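Aminomethyltransferase (Bartonella henselae, PDB 3GIR) is a member of the aminomethyltransferase (T-protein) family, built from a folate-binding domain and a C-terminal barrel domain. Local coordinates at residues A[39-44]-A[233-238]; A[84-89]-A[172-177]; A[208-213]-A[219-224]. All blocks are in the same frame, centred on the assembly; numbering follows the deposited sequence. Where two conformers were deposited one is given.

Contact 1: residues A[39-44]-A[233-238]. With NA (sodium ion), chain B.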
loop_
_atom_site.group_PDB
_atom_site.type_symbol
_atom_site.label_atom_id
_atom_site.label_comp_id
_atom_site.label_asym_id
_atom_site.label_seq_id
_atom_site.Cartn_x
_atom_site.Cartn_y
_atom_site.Cartn_z
ATOM N N TYR A 39 16.331 7.009 -12.229
ATOM C CA TYR A 39 15.840 8.290 -12.747
ATOM C C TYR A 39 16.094 8.447 -14.230
ATOM O O TYR A 39 15.198 8.834 -14.985
ATOM C CB TYR A 39 16.468 9.466 -12.004
ATOM C CG TYR A 39 16.154 10.804 -12.645
ATOM C CD1 TYR A 39 14.945 11.415 -12.412
ATOM C CD2 TYR A 39 17.040 11.393 -13.539
ATOM C CE1 TYR A 39 14.612 12.661 -12.971
ATOM C CE2 TYR A 39 16.708 12.644 -14.158
ATOM C CZ TYR A 39 15.484 13.246 -13.840
ATOM O OH TYR A 39 15.118 14.426 -14.400
ATOM N N GLU A 40 17.322 8.096 -14.688
ATOM C CA GLU A 40 17.600 8.273 -16.118
ATOM C C GLU A 40 16.703 7.463 -17.075
ATOM O O GLU A 40 16.369 7.920 -18.191
ATOM C CB GLU A 40 19.081 7.940 -16.414
ATOM C CG GLU A 40 20.022 8.982 -15.909
ATOM C CD GLU A 40 21.511 8.571 -16.152
ATOM O OE1 GLU A 40 21.774 7.720 -17.063
ATOM O OE2 GLU A 40 22.406 9.077 -15.427
ATOM N N LEU A 41 16.278 6.244 -16.679
ATOM C CA LEU A 41 15.328 5.489 -17.442
ATOM C C LEU A 41 13.996 6.226 -17.563
ATOM O O LEU A 41 13.346 6.171 -18.630
ATOM C CB LEU A 41 15.065 4.064 -16.882
ATOM C CG LEU A 41 16.172 3.034 -16.896
ATOM C CD1 LEU A 41 15.665 1.634 -16.444
ATOM C CD2 LEU A 41 16.777 3.002 -18.336
ATOM N N HIS A 42 13.589 6.848 -16.481
ATOM C CA HIS A 42 12.332 7.578 -16.485
ATOM C C HIS A 42 12.444 8.801 -17.382
ATOM O O HIS A 42 11.496 9.067 -18.147
ATOM C CB HIS A 42 11.865 7.929 -15.067
ATOM C CG HIS A 42 11.710 6.717 -14.229
ATOM N ND1 HIS A 42 10.828 5.716 -14.573
ATOM C CD2 HIS A 42 12.363 6.297 -13.115
ATOM C CE1 HIS A 42 10.900 4.751 -13.670
ATOM N NE2 HIS A 42 11.859 5.043 -12.803
ATOM N N GLU A 43 13.554 9.519 -17.279
ATOM C CA GLU A 43 13.806 10.694 -18.117
ATOM C C GLU A 43 13.774 10.266 -19.597
ATOM O O GLU A 43 13.063 10.893 -20.437
ATOM C CB GLU A 43 15.123 11.342 -17.685
ATOM C CG GLU A 43 15.180 12.824 -17.780
ATOM C CD GLU A 43 15.485 13.325 -19.210
ATOM O OE1 GLU A 43 16.183 12.575 -19.953
ATOM O OE2 GLU A 43 15.025 14.460 -19.598
ATOM N N LYS A 44 14.483 9.185 -19.960
ATOM C CA LYS A 44 14.460 8.653 -21.345
ATOM C C LYS A 44 13.070 8.242 -21.862
ATOM O O LYS A 44 12.750 8.353 -23.039
ATOM C CB LYS A 44 15.439 7.440 -21.524
ATOM N N LEU A 233 17.724 -5.156 -15.376
ATOM C CA LEU A 233 16.502 -5.845 -15.200
ATOM C C LEU A 233 15.312 -5.024 -15.736
ATOM O O LEU A 233 14.424 -5.532 -16.389
ATOM C CB LEU A 233 16.280 -6.210 -13.736
ATOM C CG LEU A 233 14.935 -6.863 -13.412
ATOM C CD1 LEU A 233 14.712 -8.174 -14.236
ATOM C CD2 LEU A 233 14.671 -7.074 -11.914
ATOM N N ALA A 234 15.267 -3.769 -15.343
ATOM C CA ALA A 234 14.160 -2.940 -15.809
ATOM C C ALA A 234 14.101 -2.824 -17.305
ATOM O O ALA A 234 13.002 -2.968 -17.868
ATOM C CB ALA A 234 14.231 -1.544 -15.186
ATOM N N GLU A 235 15.246 -2.681 -17.970
ATOM C CA GLU A 235 15.269 -2.632 -19.413
ATOM C C GLU A 235 14.838 -3.957 -19.999
ATOM O O GLU A 235 14.131 -3.983 -21.008
ATOM C CB GLU A 235 16.642 -2.236 -19.934
ATOM C CG GLU A 235 17.091 -0.840 -19.610
ATOM C CD GLU A 235 18.612 -0.609 -19.928
ATOM O OE1 GLU A 235 19.433 -1.576 -19.773
ATOM O OE2 GLU A 235 18.983 0.529 -20.304
ATOM N N LYS A 236 15.274 -5.072 -19.428
ATOM C CA LYS A 236 14.808 -6.403 -19.885
ATOM C C LYS A 236 13.305 -6.591 -19.783
ATOM O O LYS A 236 12.648 -7.107 -20.706
ATOM C CB LYS A 236 15.573 -7.481 -19.126
ATOM C CG LYS A 236 15.161 -8.919 -19.408
ATOM C CD LYS A 236 16.072 -9.847 -18.596
ATOM C CE LYS A 236 15.975 -11.299 -19.031
ATOM N NZ LYS A 236 16.741 -12.124 -18.065
ATOM N N LEU A 237 12.693 -6.170 -18.659
ATOM C CA LEU A 237 11.245 -6.297 -18.553
ATOM C C LEU A 237 10.497 -5.350 -19.488
ATOM O O LEU A 237 9.517 -5.716 -20.128
ATOM C CB LEU A 237 10.812 -6.008 -17.124
ATOM C CG LEU A 237 11.296 -6.977 -16.119
ATOM C CD1 LEU A 237 10.977 -6.447 -14.689
ATOM C CD2 LEU A 237 10.686 -8.332 -16.260
ATOM N N LEU A 238 10.955 -4.126 -19.609
ATOM C CA LEU A 238 10.340 -3.142 -20.528
ATOM C C LEU A 238 10.392 -3.531 -21.978
ATOM O O LEU A 238 9.499 -3.182 -22.762
ATOM C CB LEU A 238 11.080 -1.838 -20.412
ATOM C CG LEU A 238 10.711 -0.966 -19.278
ATOM C CD1 LEU A 238 11.860 0.022 -19.001
ATOM C CD2 LEU A 238 9.304 -0.294 -19.679
HETATM NA NA NA B . 7.402 -2.881 -23.591
HETATM O O HOH W 1 8.569 -3.250 -25.777
HETATM O O HOH W 2 5.472 -2.435 -25.084
HETATM O O HOH W 3 7.751 -0.553 -23.924
#
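The carboxylate of E235 is the flat group that touches across this contact: its OE2 lies 3.9 Å from L41 CD2, a methyl carbon that meets this oxygen and, slightly farther off, the methylene CG of the same side chain. L41, A234 and L238 all touch the indole of W245 on strand 243-245, a second flat group that both helices share; H42 brings its imidazole against the same tryptophan from the position next to L41.

L41 carries the contact from the side of helix 39-44. Its two branches divide the work, CD1 reaching the CB of A234 at 3.7 Å while CD2 turns to the glutamate. The short side chain of A234 suits a position where a leucine must come down close to the helix surface. E235 has CG beside its backbone N (chi1 -66°) and is extended beyond, which carries it across the leucine at about a right angle.

L238 is the last residue of helix 227-238, and its carbonyl oxygen binds the sodium ion at 2.3 Å; three waters and the carbonyl oxygens of D240 and V243 complete the site.

No hydrogen bond joins the two segments. E235 OE2 makes a long, weak ion pair with R231 of its own helix, and R231 makes another with E40, a charged link between the helices that is probably feeble. The direct contact is therefore a small apolar one centred on a single leucine.

Contact 2: residues A[84-89]-A[172-177]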
loop_
_atom_site.group_PDB
_atom_site.type_symbol
_atom_site.label_atom_id
_atom_site.label_comp_id
_atom_site.label_asym_id
_atom_site.label_seq_id
_atom_site.Cartn_x
_atom_site.Cartn_y
_atom_site.Cartn_z
ATOM N N MET A 84 10.024 3.192 -1.762
ATOM C CA MET A 84 9.699 2.310 -0.628
ATOM C C MET A 84 10.997 1.759 -0.055
ATOM O O MET A 84 12.044 1.806 -0.693
ATOM C CB MET A 84 8.848 1.107 -1.061
ATOM C CG MET A 84 7.536 1.419 -1.802
ATOM S SD MET A 84 6.250 2.355 -0.902
ATOM C CE MET A 84 5.363 1.121 -0.048
ATOM N N LYS A 85 10.930 1.261 1.174
ATOM C CA LYS A 85 12.110 0.830 1.922
ATOM C C LYS A 85 11.950 -0.563 2.458
ATOM O O LYS A 85 10.958 -0.862 3.111
ATOM C CB LYS A 85 12.449 1.789 3.087
ATOM C CG LYS A 85 13.835 1.657 3.623
ATOM C CD LYS A 85 14.874 2.225 2.626
ATOM C CE LYS A 85 16.273 2.142 3.129
ATOM N NZ LYS A 85 17.181 2.800 2.127
ATOM N N LEU A 86 12.947 -1.388 2.173
ATOM C CA LEU A 86 13.042 -2.742 2.732
ATOM C C LEU A 86 13.877 -2.654 3.994
ATOM O O LEU A 86 14.970 -2.044 3.990
ATOM C CB LEU A 86 13.749 -3.661 1.750
ATOM C CG LEU A 86 12.798 -4.375 0.811
ATOM C CD1 LEU A 86 12.183 -3.389 -0.125
ATOM C CD2 LEU A 86 13.630 -5.477 0.093
ATOM N N ILE A 87 13.346 -3.196 5.072
ATOM C CA ILE A 87 14.050 -3.317 6.307
ATOM C C ILE A 87 14.117 -4.813 6.669
ATOM O O ILE A 87 13.088 -5.484 6.836
ATOM C CB ILE A 87 13.280 -2.563 7.369
ATOM C CG1 ILE A 87 13.257 -1.050 7.096
ATOM C CG2 ILE A 87 13.937 -2.751 8.781
ATOM C CD1 ILE A 87 12.256 -0.197 7.958
ATOM N N ALA A 88 15.351 -5.323 6.798
ATOM C CA ALA A 88 15.567 -6.721 7.245
ATOM C C ALA A 88 15.583 -6.781 8.765
ATOM O O ALA A 88 16.078 -5.845 9.465
ATOM C CB ALA A 88 16.851 -7.281 6.706
ATOM N N VAL A 89 15.014 -7.848 9.278
ATOM C CA VAL A 89 14.989 -8.067 10.735
ATOM C C VAL A 89 15.563 -9.494 10.909
ATOM O O VAL A 89 14.999 -10.442 10.407
ATOM C CB VAL A 89 13.568 -7.946 11.207
ATOM C CG1 VAL A 89 13.441 -8.393 12.689
ATOM C CG2 VAL A 89 13.042 -6.475 10.961
ATOM N N ARG A 172 18.058 -0.753 -1.988
ATOM C CA ARG A 172 17.503 -1.549 -3.060
ATOM C C ARG A 172 16.729 -0.754 -4.047
ATOM O O ARG A 172 16.180 0.321 -3.743
ATOM C CB ARG A 172 16.493 -2.559 -2.459
ATOM C CG ARG A 172 17.042 -3.602 -1.517
ATOM C CD ARG A 172 17.852 -4.624 -2.172
ATOM N NE ARG A 172 18.338 -5.661 -1.255
ATOM C CZ ARG A 172 19.490 -5.633 -0.597
ATOM N NH1 ARG A 172 20.289 -4.592 -0.685
ATOM N NH2 ARG A 172 19.873 -6.646 0.186
ATOM N N VAL A 173 16.632 -1.287 -5.261
ATOM C CA VAL A 173 15.565 -0.904 -6.202
ATOM C C VAL A 173 14.435 -1.845 -5.957
ATOM O O VAL A 173 14.640 -3.016 -5.690
ATOM C CB VAL A 173 16.063 -0.925 -7.663
ATOM C CG1 VAL A 173 14.917 -1.093 -8.689
ATOM C CG2 VAL A 173 16.860 0.329 -7.915
ATOM N N LEU A 174 13.213 -1.335 -6.062
ATOM C CA LEU A 174 12.014 -2.107 -5.929
ATOM C C LEU A 174 11.139 -1.791 -7.138
ATOM O O LEU A 174 10.825 -0.608 -7.417
ATOM C CB LEU A 174 11.226 -1.765 -4.641
ATOM C CG LEU A 174 10.021 -2.700 -4.308
ATOM C CD1 LEU A 174 10.386 -4.132 -4.020
ATOM C CD2 LEU A 174 9.320 -2.043 -3.096
ATOM N N LEU A 175 10.749 -2.828 -7.873
ATOM C CA LEU A 175 9.903 -2.730 -9.074
ATOM C C LEU A 175 8.655 -3.531 -8.813
ATOM O O LEU A 175 8.749 -4.608 -8.301
ATOM C CB LEU A 175 10.587 -3.273 -10.327
ATOM C CG LEU A 175 11.932 -2.656 -10.663
ATOM C CD1 LEU A 175 12.627 -3.418 -11.809
ATOM C CD2 LEU A 175 11.707 -1.243 -11.062
ATOM N N ALA A 176 7.493 -3.043 -9.201
ATOM C CA ALA A 176 6.288 -3.840 -9.228
ATOM C C ALA A 176 5.931 -4.138 -10.676
ATOM O O ALA A 176 5.992 -3.297 -11.515
ATOM C CB ALA A 176 5.136 -3.043 -8.573
ATOM N N LEU A 177 5.529 -5.393 -10.926
ATOM C CA LEU A 177 5.132 -5.853 -12.286
ATOM C C LEU A 177 3.743 -6.416 -12.062
ATOM O O LEU A 177 3.567 -7.455 -11.431
ATOM C CB LEU A 177 6.038 -6.939 -12.815
ATOM C CG LEU A 177 5.671 -7.467 -14.191
ATOM C CD1 LEU A 177 5.971 -6.406 -15.276
ATOM C CD2 LEU A 177 6.527 -8.729 -14.440
HETATM O O HOH W 4 14.038 0.364 -1.913
HETATM O O HOH W 5 16.939 1.851 -0.899
#
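The carbonyl oxygens of M84 and R172 are brought together by one water, water 4, which lies 2.7 Å from M84 O and 2.8 Å from R172 O. With more acceptors in reach than it has protons, this water cannot serve all of them at once. A second water, water 5, accepts from R172 N at 3.0 Å and from K85 NZ at 3.2 Å. A long, flexible lysine suits this place: its CB leaves the backbone pointing away from 172-177, yet the ammonium returns far enough to share a water with that segment and to form a weak hydrogen bond to L170 O.

Beside the waters the contact is apolar. L174 CD2 packs against M84 CB at 3.8 Å and, a little less closely, against M84 CG, so the root of the methionine side chain does the touching. L174 has CG anti to its backbone N (chi1 -171°), which aims that methyl at the start of the other segment. L86 spreads its branches over two partners, CD1 approaching L174 CD2 at 4.3 Å and CD2 lying 4.2 Å from R172 CG, the aliphatic part of the arginine. The forked side chain of L86 suits a place between several apolar neighbours, for it also touches A224, M141 and V143.

No direct hydrogen bond links the segments; each strand finds its backbone partners in its own sheet. Strand 85-90 pairs with 139-144 and 166-169, whereas strand 173-178 pairs with 76-80 and 220-225. The arrangement is a sheet-to-sheet interface: the chain leaves the mixed sheet after 76-80, runs through the antiparallel sheet and re-enters at 173-178, and apolar side chains and waters join the two sheets where it crosses, within the folate-binding domain.

Contact 3: residues A[208-213]-A[219-224]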
loop_
_atom_site.group_PDB
_atom_site.type_symbol
_atom_site.label_atom_id
_atom_site.label_comp_id
_atom_site.label_asym_id
_atom_site.label_seq_id
_atom_site.Cartn_x
_atom_site.Cartn_y
_atom_site.Cartn_z
ATOM N N TRP A 208 18.246 -10.653 -3.529
ATOM C CA TRP A 208 17.048 -10.420 -4.318
ATOM C C TRP A 208 15.871 -10.895 -3.449
ATOM O O TRP A 208 16.006 -11.812 -2.651
ATOM C CB TRP A 208 17.024 -11.250 -5.616
ATOM C CG TRP A 208 17.838 -10.750 -6.730
ATOM C CD1 TRP A 208 19.140 -10.510 -6.714
ATOM C CD2 TRP A 208 17.397 -10.601 -8.088
ATOM N NE1 TRP A 208 19.558 -10.103 -7.964
ATOM C CE2 TRP A 208 18.501 -10.133 -8.818
ATOM C CE3 TRP A 208 16.157 -10.678 -8.711
ATOM C CZ2 TRP A 208 18.415 -9.857 -10.183
ATOM C CZ3 TRP A 208 16.070 -10.400 -10.067
ATOM C CH2 TRP A 208 17.203 -9.990 -10.769
ATOM N N PHE A 209 14.704 -10.262 -3.603
ATOM C CA PHE A 209 13.488 -10.663 -2.861
ATOM C C PHE A 209 12.325 -10.519 -3.803
ATOM O O PHE A 209 12.139 -9.430 -4.347
ATOM C CB PHE A 209 13.387 -9.757 -1.610
ATOM C CG PHE A 209 12.137 -9.882 -0.800
ATOM C CD1 PHE A 209 11.694 -11.082 -0.337
ATOM C CD2 PHE A 209 11.402 -8.738 -0.480
ATOM C CE1 PHE A 209 10.518 -11.183 0.449
ATOM C CE2 PHE A 209 10.273 -8.817 0.329
ATOM C CZ PHE A 209 9.804 -10.071 0.747
ATOM N N ILE A 210 11.552 -11.591 -4.072
ATOM C CA ILE A 210 10.413 -11.504 -4.952
ATOM C C ILE A 210 9.196 -11.947 -4.189
ATOM O O ILE A 210 9.221 -13.005 -3.524
ATOM C CB ILE A 210 10.576 -12.381 -6.211
ATOM C CG1 ILE A 210 11.782 -11.841 -7.018
ATOM C CG2 ILE A 210 9.274 -12.465 -7.045
ATOM C CD1 ILE A 210 12.064 -12.638 -8.346
ATOM N N THR A 211 8.128 -11.166 -4.311
ATOM C CA THR A 211 6.837 -11.482 -3.698
ATOM C C THR A 211 5.733 -11.454 -4.759
ATOM O O THR A 211 5.841 -10.733 -5.761
ATOM C CB THR A 211 6.448 -10.545 -2.530
ATOM O OG1 THR A 211 6.332 -9.191 -3.047
ATOM C CG2 THR A 211 7.445 -10.584 -1.320
ATOM N N ARG A 212 4.710 -12.286 -4.573
ATOM C CA ARG A 212 3.528 -12.247 -5.414
ATOM C C ARG A 212 2.503 -11.400 -4.667
ATOM O O ARG A 212 1.745 -11.859 -3.826
ATOM C CB ARG A 212 3.021 -13.662 -5.746
ATOM C CG ARG A 212 1.962 -13.661 -6.806
ATOM C CD ARG A 212 1.667 -15.062 -7.399
ATOM N NE ARG A 212 1.127 -15.005 -8.692
ATOM C CZ ARG A 212 1.257 -15.967 -9.601
ATOM N NH1 ARG A 212 1.956 -17.056 -9.309
ATOM N NH2 ARG A 212 0.765 -15.821 -10.777
ATOM N N SER A 213 2.591 -10.102 -4.867
ATOM C CA SER A 213 1.768 -9.138 -4.136
ATOM C C SER A 213 1.779 -7.832 -4.968
ATOM O O SER A 213 2.414 -7.777 -6.032
ATOM C CB SER A 213 2.427 -8.848 -2.784
ATOM O OG SER A 213 3.682 -8.139 -2.941
ATOM N N ASP A 219 -3.302 -9.653 -10.315
ATOM C CA ASP A 219 -2.123 -10.490 -10.092
ATOM C C ASP A 219 -0.889 -9.625 -10.297
ATOM O O ASP A 219 -0.971 -8.606 -10.920
ATOM C CB ASP A 219 -2.149 -11.725 -11.045
ATOM C CG ASP A 219 -1.064 -12.742 -10.728
ATOM O OD1 ASP A 219 -0.550 -12.750 -9.629
ATOM O OD2 ASP A 219 -0.712 -13.519 -11.631
ATOM N N GLY A 220 0.263 -10.039 -9.758
ATOM C CA GLY A 220 1.460 -9.238 -9.897
ATOM C C GLY A 220 2.518 -9.660 -8.927
ATOM O O GLY A 220 2.285 -10.462 -8.006
ATOM N N PHE A 221 3.669 -9.011 -9.094
ATOM C CA PHE A 221 4.860 -9.301 -8.392
ATOM C C PHE A 221 5.533 -8.029 -7.960
ATOM O O PHE A 221 5.353 -7.000 -8.616
ATOM C CB PHE A 221 5.849 -10.169 -9.216
ATOM C CG PHE A 221 5.259 -11.483 -9.636
ATOM C CD1 PHE A 221 5.460 -12.621 -8.867
ATOM C CD2 PHE A 221 4.453 -11.537 -10.752
ATOM C CE1 PHE A 221 4.887 -13.816 -9.289
ATOM C CE2 PHE A 221 3.847 -12.724 -11.097
ATOM C CZ PHE A 221 4.081 -13.806 -10.374
ATOM N N GLU A 222 6.340 -8.129 -6.910
ATOM C CA GLU A 222 7.306 -7.062 -6.550
ATOM C C GLU A 222 8.685 -7.711 -6.515
ATOM O O GLU A 222 8.853 -8.828 -5.940
ATOM C CB GLU A 222 6.976 -6.436 -5.234
ATOM C CG GLU A 222 5.661 -5.698 -5.207
ATOM C CD GLU A 222 5.469 -4.900 -3.892
ATOM O OE1 GLU A 222 6.298 -4.987 -2.909
ATOM O OE2 GLU A 222 4.473 -4.183 -3.879
ATOM N N ILE A 223 9.655 -7.014 -7.080
ATOM C CA ILE A 223 11.038 -7.510 -7.162
ATOM C C ILE A 223 11.973 -6.461 -6.535
ATOM O O ILE A 223 12.003 -5.335 -7.002
ATOM C CB ILE A 223 11.457 -7.788 -8.601
ATOM C CG1 ILE A 223 10.454 -8.680 -9.332
ATOM C CG2 ILE A 223 12.927 -8.351 -8.672
ATOM C CD1 ILE A 223 10.648 -8.744 -10.927
ATOM N N ALA A 224 12.742 -6.849 -5.508
ATOM C CA ALA A 224 13.691 -6.011 -4.828
ATOM C C ALA A 224 15.063 -6.572 -5.137
ATOM O O ALA A 224 15.263 -7.789 -5.050
ATOM C CB ALA A 224 13.454 -5.970 -3.292
HETATM O O HOH W 6 9.831 -7.828 -3.274
HETATM O O HOH W 7 7.704 -7.196 -1.822
HETATM O O HOH W 8 2.957 -5.708 -1.486
#
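Strands 209-211 and 220-224 run antiparallel, their axes 4.8 Å apart at 171°, with F209–A224 and T211–E222 as hydrogen-bonded pairs and I210–I223 as the non-hydrogen-bonded pair between them. Four backbone N-H···O bonds hold this hairpin.

On the face of I210 and I223 the packing is aliphatic. I210 CG1 and I223 CG2 are 4.0 Å apart, the side chains side by side, and the same I223 methyl meets W208 CE3. Beta-branched isoleucines suit a buried strand face; I223 lies against L186 of helix 182-188 and I210 against P204. The other face carries F209 and A224, touching through their CB atoms, and T211 with E222. T211 OG1 and S213 OG are hydrogen-bonded at 2.9 Å, and water 7 links T211 OG1 to E222 OE1, tying the glutamate to the opposite strand.

Toward the turn, R212 extends fully, CG anti to its backbone N (chi1 -170°), and forms a side-on, two-pronged salt bridge with D219, NE hydrogen-bonded to OD1 at 3.0 Å and NH2 to OD2 at 2.9 Å. Both oxygens are approached on their syn side, and the two planes are nearly coplanar, 15° apart. F221 CZ sits 3.5 Å above the centre of the guanidinium. G220 fits because its backbone would press a side chain against the carbonyl before it.

The buried guanidinium is thus met by a carboxylate at its edge and a ring atom over one face, while NH1 bonds L196 O and F391 makes a cation-pi contact. This pairing would offset the cost of burying the charge, fix the arginine's rotation and tie the two segments together near the turn.

Overall arrangement
All three contacts lie in the folate-binding domain. Contacts 2 and 3 are neighbours, their centres about 9 Å apart: strands 173-178 and 220-225 lie side by side in the mixed sheet, with probable backbone hydrogen bonds from F221 and I223 to L177 and L175. Contact 1 lies farther out, about 17 Å from contact 2 and 18 Å from contact 3, centre to centre. L233 of helix 227-238 packs on W208, I223 and L175. Along the chain contact 2 closes before contact 3 opens, and both are nested inside the loop closed by contact 1, so helix 39-44 meets the end of a helix that directly follows strand 220-225 and precedes the edge strand 243-245.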